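Local atomic coordinates of myosin regulatory light chain, striated adductor muscle (Argopecten irradians, PDB entry 1WDC), a protein that serves as the calcium-binding regulatory light chain of scallop muscle myosin, making the motor's Mg-ATPase activity depend on calcium. Residues Asn121-Glu124 with Met125-Thr128; Leu104-Glu107 with Tyr108-Leu112; Ala132-Gly136 with Gly137-Tyr141. All coordinates share one frame; numbering follows the deposited sequence.

Contact 1 (Asn121-Glu124 with Met125-Thr128); sequences NKDE and MRMT
Met125 begins the second turn after the N-cap, donating its backbone N to Asn121 O at 2.9 Å, while its CB and CG lie against the same oxygen. Its CG stands beside the backbone N (chi1 -81°) and the chain then bends twice, carrying the thioether away from Asn121-Glu124 toward Leu113 and Glu114 of helix 106-115. Arg126 N bonds to Lys122 O, 2.7 Å away. The guanidinium of Arg126 stands almost perpendicular to the Asp123 carboxylate, and NH1 stays 4.3 Å from Asp123 OD1, too long for a salt bridge; Met127 SD sits over one face of the Arg126 guanidinium, offset toward its rim. Met127 N continues the helical ladder to Asp123 O. At Thr128 both the backbone N and OG1 converge on Glu124 O from opposite faces of its carbonyl plane, with OG1 2.7 Å from that oxygen. Behind these bonds lies a capping box: Asn121 OD1 accepts from Glu124 N at 2.6 Å and from Asp123 N, one on each face of the amide, and Glu124 OE1 takes Asn121 N at 2.7 Å in return. The start of helix 122-131 is therefore closed by its own side chains, satisfying amides that lack an earlier turn, while Glu124 OE2 forms a salt bridge to a basic side chain of another protein chain, tying the cap to the subunit interface.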
loop_
_atom_site.group_PDB
_atom_site.type_symbol
_atom_site.label_atom_id
_atom_site.label_comp_id
_atom_site.label_asym_id
_atom_site.label_seq_id
_atom_site.Cartn_x
_atom_site.Cartn_y
_atom_site.Cartn_z
ATOM N N ASN B 121 -14.721 0.414 -5.931
ATOM C CA ASN B 121 -15.564 1.022 -6.972
ATOM C C ASN B 121 -16.410 2.073 -6.280
ATOM O O ASN B 121 -16.383 2.155 -5.050
ATOM C CB ASN B 121 -16.455 -0.043 -7.624
ATOM C CG ASN B 121 -17.446 -0.694 -6.640
ATOM O OD1 ASN B 121 -18.016 -0.034 -5.783
ATOM N ND2 ASN B 121 -17.651 -1.990 -6.779
ATOM N N LYS B 122 -17.177 2.864 -7.023
ATOM C CA LYS B 122 -17.813 4.027 -6.389
ATOM C C LYS B 122 -18.773 3.634 -5.262
ATOM O O LYS B 122 -19.056 4.412 -4.330
ATOM C CB LYS B 122 -18.556 4.901 -7.412
ATOM C CG LYS B 122 -18.117 4.770 -8.861
ATOM C CD LYS B 122 -19.176 5.363 -9.832
ATOM C CE LYS B 122 -20.194 4.310 -10.346
ATOM N NZ LYS B 122 -21.623 4.821 -10.339
ATOM N N ASP B 123 -19.231 2.395 -5.315
ATOM C CA ASP B 123 -20.266 1.968 -4.409
ATOM C C ASP B 123 -19.701 1.366 -3.179
ATOM O O ASP B 123 -20.161 1.705 -2.103
ATOM C CB ASP B 123 -21.237 1.008 -5.094
ATOM C CG ASP B 123 -22.255 1.746 -5.967
ATOM O OD1 ASP B 123 -22.981 2.625 -5.415
ATOM O OD2 ASP B 123 -22.239 1.537 -7.211
ATOM N N GLU B 124 -18.589 0.645 -3.297
ATOM C CA GLU B 124 -17.827 0.297 -2.085
ATOM C C GLU B 124 -17.286 1.555 -1.411
ATOM O O GLU B 124 -17.202 1.611 -0.185
ATOM C CB GLU B 124 -16.657 -0.591 -2.418
ATOM C CG GLU B 124 -17.024 -1.893 -2.971
ATOM C CD GLU B 124 -15.886 -2.511 -3.703
ATOM O OE1 GLU B 124 -15.275 -1.844 -4.537
ATOM O OE2 GLU B 124 -15.650 -3.708 -3.534
ATOM N N MET B 125 -16.978 2.582 -2.215
ATOM C CA MET B 125 -16.442 3.853 -1.686
ATOM C C MET B 125 -17.552 4.621 -0.962
ATOM O O MET B 125 -17.430 5.022 0.211
ATOM C CB MET B 125 -15.861 4.730 -2.832
ATOM C CG MET B 125 -14.437 4.374 -3.312
ATOM S SD MET B 125 -13.161 4.337 -2.029
ATOM C CE MET B 125 -13.355 5.871 -1.387
ATOM N N ARG B 126 -18.672 4.728 -1.660
ATOM C CA ARG B 126 -19.864 5.321 -1.110
ATOM C C ARG B 126 -20.218 4.682 0.268
ATOM O O ARG B 126 -20.449 5.403 1.273
ATOM C CB ARG B 126 -20.982 5.108 -2.126
ATOM C CG ARG B 126 -22.004 6.220 -2.218
ATOM C CD ARG B 126 -23.371 5.654 -2.594
ATOM N NE ARG B 126 -24.206 5.574 -1.403
ATOM C CZ ARG B 126 -25.006 4.562 -1.085
ATOM N NH1 ARG B 126 -25.444 3.707 -2.005
ATOM N NH2 ARG B 126 -25.485 4.516 0.147
ATOM N N MET B 127 -20.147 3.342 0.328
ATOM C CA MET B 127 -20.601 2.566 1.490
ATOM C C MET B 127 -19.638 2.596 2.659
ATOM O O MET B 127 -20.053 2.528 3.805
ATOM C CB MET B 127 -20.862 1.101 1.111
ATOM C CG MET B 127 -22.168 0.832 0.348
ATOM S SD MET B 127 -23.575 1.957 0.786
ATOM C CE MET B 127 -23.816 1.634 2.593
ATOM N N THR B 128 -18.347 2.621 2.365
ATOM C CA THR B 128 -17.339 2.644 3.407
ATOM C C THR B 128 -17.412 3.933 4.173
ATOM O O THR B 128 -17.367 3.943 5.402
ATOM C CB THR B 128 -15.985 2.546 2.788
ATOM O OG1 THR B 128 -15.880 1.283 2.149
ATOM C CG2 THR B 128 -14.918 2.666 3.816
#

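Contact 2 (Leu104-Glu107 with Tyr108-Leu112)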
loop_
_atom_site.group_PDB
_atom_site.type_symbol
_atom_site.label_atom_id
_atom_site.label_comp_id
_atom_site.label_asym_id
_atom_site.label_seq_id
_atom_site.Cartn_x
_atom_site.Cartn_y
_atom_site.Cartn_z
ATOM N N LEU B 104 -5.733 9.604 9.625
ATOM C CA LEU B 104 -5.263 9.778 8.256
ATOM C C LEU B 104 -6.097 10.894 7.645
ATOM O O LEU B 104 -7.248 11.066 7.996
ATOM C CB LEU B 104 -5.459 8.487 7.454
ATOM C CG LEU B 104 -4.492 7.322 7.714
ATOM C CD1 LEU B 104 -4.804 6.156 6.809
ATOM C CD2 LEU B 104 -3.067 7.771 7.465
ATOM N N ASN B 105 -5.490 11.723 6.812
ATOM C CA ASN B 105 -6.210 12.797 6.175
ATOM C C ASN B 105 -7.287 12.129 5.356
ATOM O O ASN B 105 -7.014 11.136 4.722
ATOM C CB ASN B 105 -5.273 13.535 5.240
ATOM C CG ASN B 105 -4.339 14.521 5.963
ATOM O OD1 ASN B 105 -4.363 14.671 7.194
ATOM N ND2 ASN B 105 -3.532 15.225 5.179
ATOM N N ILE B 106 -8.460 12.723 5.261
ATOM C CA ILE B 106 -9.532 12.063 4.547
ATOM C C ILE B 106 -9.194 11.795 3.079
ATOM O O ILE B 106 -9.446 10.689 2.577
ATOM C CB ILE B 106 -10.881 12.863 4.644
ATOM C CG1 ILE B 106 -12.060 12.013 4.092
ATOM C CG2 ILE B 106 -10.757 14.179 3.890
ATOM C CD1 ILE B 106 -12.183 10.577 4.658
ATOM N N GLU B 107 -8.433 12.705 2.468
ATOM C CA GLU B 107 -8.170 12.640 1.025
ATOM C C GLU B 107 -7.154 11.557 0.708
ATOM O O GLU B 107 -7.176 10.958 -0.355
ATOM C CB GLU B 107 -7.649 13.983 0.487
ATOM C CG GLU B 107 -7.839 15.169 1.402
ATOM C CD GLU B 107 -6.730 15.285 2.422
ATOM O OE1 GLU B 107 -5.549 15.477 2.019
ATOM O OE2 GLU B 107 -7.042 15.171 3.624
ATOM N N TYR B 108 -6.235 11.342 1.642
ATOM C CA TYR B 108 -5.216 10.318 1.501
ATOM C C TYR B 108 -5.825 8.885 1.548
ATOM O O TYR B 108 -5.672 8.126 0.595
ATOM C CB TYR B 108 -4.182 10.522 2.601
ATOM C CG TYR B 108 -3.006 9.596 2.497
ATOM C CD1 TYR B 108 -2.492 9.200 1.244
ATOM C CD2 TYR B 108 -2.369 9.139 3.645
ATOM C CE1 TYR B 108 -1.370 8.354 1.159
ATOM C CE2 TYR B 108 -1.240 8.322 3.569
ATOM C CZ TYR B 108 -0.753 7.927 2.337
ATOM O OH TYR B 108 0.313 7.054 2.328
ATOM N N ILE B 109 -6.632 8.581 2.573
ATOM C CA ILE B 109 -7.245 7.255 2.649
ATOM C C ILE B 109 -8.236 6.943 1.496
ATOM O O ILE B 109 -8.149 5.878 0.924
ATOM C CB ILE B 109 -7.888 6.960 4.054
ATOM C CG1 ILE B 109 -8.267 5.481 4.132
ATOM C CG2 ILE B 109 -9.145 7.808 4.306
ATOM C CD1 ILE B 109 -7.097 4.542 4.008
ATOM N N LYS B 110 -8.984 7.928 0.997
ATOM C CA LYS B 110 -9.826 7.698 -0.190
ATOM C C LYS B 110 -8.973 7.343 -1.395
ATOM O O LYS B 110 -9.331 6.487 -2.207
ATOM C CB LYS B 110 -10.669 8.938 -0.534
ATOM C CG LYS B 110 -11.618 9.299 0.560
ATOM C CD LYS B 110 -12.784 10.102 0.077
ATOM C CE LYS B 110 -13.949 9.904 1.050
ATOM N NZ LYS B 110 -15.039 10.929 0.890
ATOM N N ASP B 111 -7.846 8.039 -1.511
ATOM C CA ASP B 111 -6.970 7.896 -2.667
ATOM C C ASP B 111 -6.298 6.530 -2.674
ATOM O O ASP B 111 -6.230 5.865 -3.701
ATOM C CB ASP B 111 -5.938 9.004 -2.609
ATOM C CG ASP B 111 -4.935 8.941 -3.734
ATOM O OD1 ASP B 111 -5.370 8.858 -4.901
ATOM O OD2 ASP B 111 -3.711 9.062 -3.428
ATOM N N LEU B 112 -5.908 6.078 -1.488
ATOM C CA LEU B 112 -5.321 4.755 -1.298
ATOM C C LEU B 112 -6.285 3.664 -1.726
ATOM O O LEU B 112 -5.937 2.868 -2.573
ATOM C CB LEU B 112 -4.945 4.553 0.172
ATOM C CG LEU B 112 -3.677 5.248 0.639
ATOM C CD1 LEU B 112 -3.615 5.185 2.147
ATOM C CD2 LEU B 112 -2.487 4.537 0.019
#
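Leu104, in the short strand just before helix 106-115, spreads its two methyls over different partners: CD2 lies 4.1 Å from Tyr108 CD2, meeting the ring obliquely, and CD1 lies 4.0 Å from Ile109 CD1, the two side chains crossing at about a right angle. Asn105 occupies the N-cap position, yet its side chain makes no capping bond; its backbone O instead receives two weak hydrogen bonds, from Tyr108 N and from Ile109 N, while its CB rests against Tyr108 CB. With Ile106 the regular ladder begins, Ile106 O accepting from Lys110 N at 3.2 Å. The side chain of Ile106 has CG1 trans to the backbone N (chi1 -170°), which brings CD1 to the next turn of the helix, 4.1 Å from both Ile109 CG2 and Lys110 CE, the aliphatic part of the lysine passing obliquely across it. Glu107 adds the next rung, its O accepting from Asp111 N, and folds its carboxylate back near its own backbone. Within Tyr108-Leu112, Leu112 CD1 lies 3.9 Å above the centre of the Tyr108 ring. This is the strand-to-helix junction of the second EF-hand, away from the magnesium site of the first: Leu104 and Ile106 pair through their backbones with Phe139 and Gly137, Ile106 and Ile109 pack on Phe139 of strand 138-139 and on Phe129 of helix 122-131, and Lys110 makes a cation-pi contact with Phe129.

Contact 3 (Ala132-Gly136 with Gly137-Tyr141); sequences APVEG and GKFDY
Strands 134-135 and 138-139 form a tight antiparallel hairpin closed by a type I' turn from Glu135 to Lys138, with Glu135 and Lys138 as the hydrogen-bonded pair and Val134 and Phe139 as the non-hydrogen-bonded one. The first pair is joined by Lys138 N to Glu135 O at 3.1 Å and Glu135 N to Lys138 O at 3.2 Å. Asp140 N reaches Pro133 O at 2.9 Å in a nearly linear bond (176° at the hydrogen). Gly136 and Gly137 both take positive phi, as this turn requires. On the face carrying Val134 and Phe139, the Phe139 ring is met at its edge by Val134 CG2, 4.2 Å from CD1, and by Ala132 CB from the preceding loop, 3.7 Å from CE1. The trans chi1 of Phe139 (172°) swings the ring out to that side, where it also meets Phe144. Pro133 and Asp140 cross at about a right angle, Pro133 CB standing 4.1 Å from Asp140 CB. Asp140 OD1 in turn caps Lys143 N at the start of helix 141-149. Backbone bonds and the glycine turn thus set the hairpin's shape, while one buried ring ties it to the rest of the domain.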
loop_
_atom_site.group_PDB
_atom_site.type_symbol
_atom_site.label_atom_id
_atom_site.label_comp_id
_atom_site.label_asym_id
_atom_site.label_seq_id
_atom_site.Cartn_x
_atom_site.Cartn_y
_atom_site.Cartn_z
ATOM N N ALA B 132 -18.046 6.184 8.149
ATOM C CA ALA B 132 -16.707 6.467 8.681
ATOM C C ALA B 132 -16.632 7.658 9.660
ATOM O O ALA B 132 -17.239 8.716 9.429
ATOM C CB ALA B 132 -15.743 6.684 7.524
ATOM N N PRO B 133 -15.851 7.507 10.751
ATOM C CA PRO B 133 -15.616 8.626 11.653
ATOM C C PRO B 133 -14.585 9.634 11.046
ATOM O O PRO B 133 -13.395 9.312 10.927
ATOM C CB PRO B 133 -15.093 7.932 12.905
ATOM C CG PRO B 133 -14.503 6.597 12.392
ATOM C CD PRO B 133 -14.813 6.481 10.937
ATOM N N VAL B 134 -15.108 10.737 10.482
ATOM C CA VAL B 134 -14.330 11.832 9.884
ATOM C C VAL B 134 -14.672 13.182 10.544
ATOM O O VAL B 134 -15.847 13.474 10.787
ATOM C CB VAL B 134 -14.603 11.935 8.388
ATOM C CG1 VAL B 134 -13.749 13.009 7.776
ATOM C CG2 VAL B 134 -14.305 10.622 7.722
ATOM N N GLU B 135 -13.633 13.905 10.987
ATOM C CA GLU B 135 -13.763 15.216 11.659
ATOM C C GLU B 135 -12.596 16.120 11.318
ATOM O O GLU B 135 -11.450 15.758 11.537
ATOM C CB GLU B 135 -13.801 15.071 13.181
ATOM C CG GLU B 135 -13.776 16.413 13.899
ATOM C CD GLU B 135 -14.942 16.617 14.873
ATOM O OE1 GLU B 135 -16.065 16.998 14.437
ATOM O OE2 GLU B 135 -14.703 16.477 16.094
ATOM N N GLY B 136 -12.883 17.347 10.916
ATOM C CA GLY B 136 -11.795 18.245 10.592
ATOM C C GLY B 136 -10.859 17.642 9.559
ATOM O O GLY B 136 -9.650 17.789 9.662
ATOM N N GLY B 137 -11.412 16.929 8.588
ATOM C CA GLY B 137 -10.603 16.431 7.498
ATOM C C GLY B 137 -9.754 15.242 7.874
ATOM O O GLY B 137 -9.017 14.743 7.054
ATOM N N LYS B 138 -9.956 14.708 9.069
ATOM C CA LYS B 138 -9.235 13.513 9.524
ATOM C C LYS B 138 -10.153 12.317 9.746
ATOM O O LYS B 138 -10.890 12.286 10.734
ATOM C CB LYS B 138 -8.496 13.781 10.844
ATOM C CG LYS B 138 -7.084 14.335 10.668
ATOM C CD LYS B 138 -6.882 15.581 11.513
ATOM C CE LYS B 138 -6.828 15.285 13.036
ATOM N NZ LYS B 138 -7.325 16.426 13.913
ATOM N N PHE B 139 -9.814 11.240 9.048
ATOM C CA PHE B 139 -10.388 9.910 9.257
ATOM C C PHE B 139 -9.762 9.203 10.483
ATOM O O PHE B 139 -8.530 9.109 10.602
ATOM C CB PHE B 139 -10.178 9.112 7.957
ATOM C CG PHE B 139 -10.539 7.652 8.042
ATOM C CD1 PHE B 139 -11.818 7.225 7.705
ATOM C CD2 PHE B 139 -9.548 6.698 8.270
ATOM C CE1 PHE B 139 -12.093 5.899 7.586
ATOM C CE2 PHE B 139 -9.804 5.362 8.148
ATOM C CZ PHE B 139 -11.078 4.948 7.801
ATOM N N ASP B 140 -10.611 8.800 11.434
ATOM C CA ASP B 140 -10.185 8.106 12.651
ATOM C C ASP B 140 -10.123 6.557 12.449
ATOM O O ASP B 140 -11.040 5.818 12.805
ATOM C CB ASP B 140 -11.137 8.505 13.808
ATOM C CG ASP B 140 -10.681 7.995 15.181
ATOM O OD1 ASP B 140 -9.801 7.124 15.255
ATOM O OD2 ASP B 140 -11.218 8.448 16.208
ATOM N N TYR B 141 -8.966 6.062 12.023
ATOM C CA TYR B 141 -8.825 4.654 11.723
ATOM C C TYR B 141 -8.827 3.761 12.951
ATOM O O TYR B 141 -8.975 2.543 12.840
ATOM C CB TYR B 141 -7.591 4.400 10.873
ATOM C CG TYR B 141 -6.249 4.629 11.547
ATOM C CD1 TYR B 141 -5.717 3.678 12.439
ATOM C CD2 TYR B 141 -5.462 5.760 11.242
ATOM C CE1 TYR B 141 -4.476 3.875 13.043
ATOM C CE2 TYR B 141 -4.188 5.924 11.804
ATOM C CZ TYR B 141 -3.725 4.986 12.713
ATOM O OH TYR B 141 -2.496 5.105 13.283
#

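How the contacts relate
Contacts 2 and 3 hold neighbouring strands of one small sheet, 104-105 and 138-139, probably the short strand pairing between the two loops of a paired EF-hand, and Ile106 CD1 packs on Val134 CG2 between them. Contact 1 stands apart from that sheet, meeting contact 2 where Met125 CE packs on Lys110 and joining contact 3 only through the sequence. Chemistry follows place. Contact 1, partly buried, is chiefly polar, with a capping box beside another protein chain. Contact 2, likewise partly buried, relies more on apolar side chains; the asparagine at the helix start caps in contact 1 but not in contact 2. Contact 3 is mainly a surface turn, with Phe139 buried.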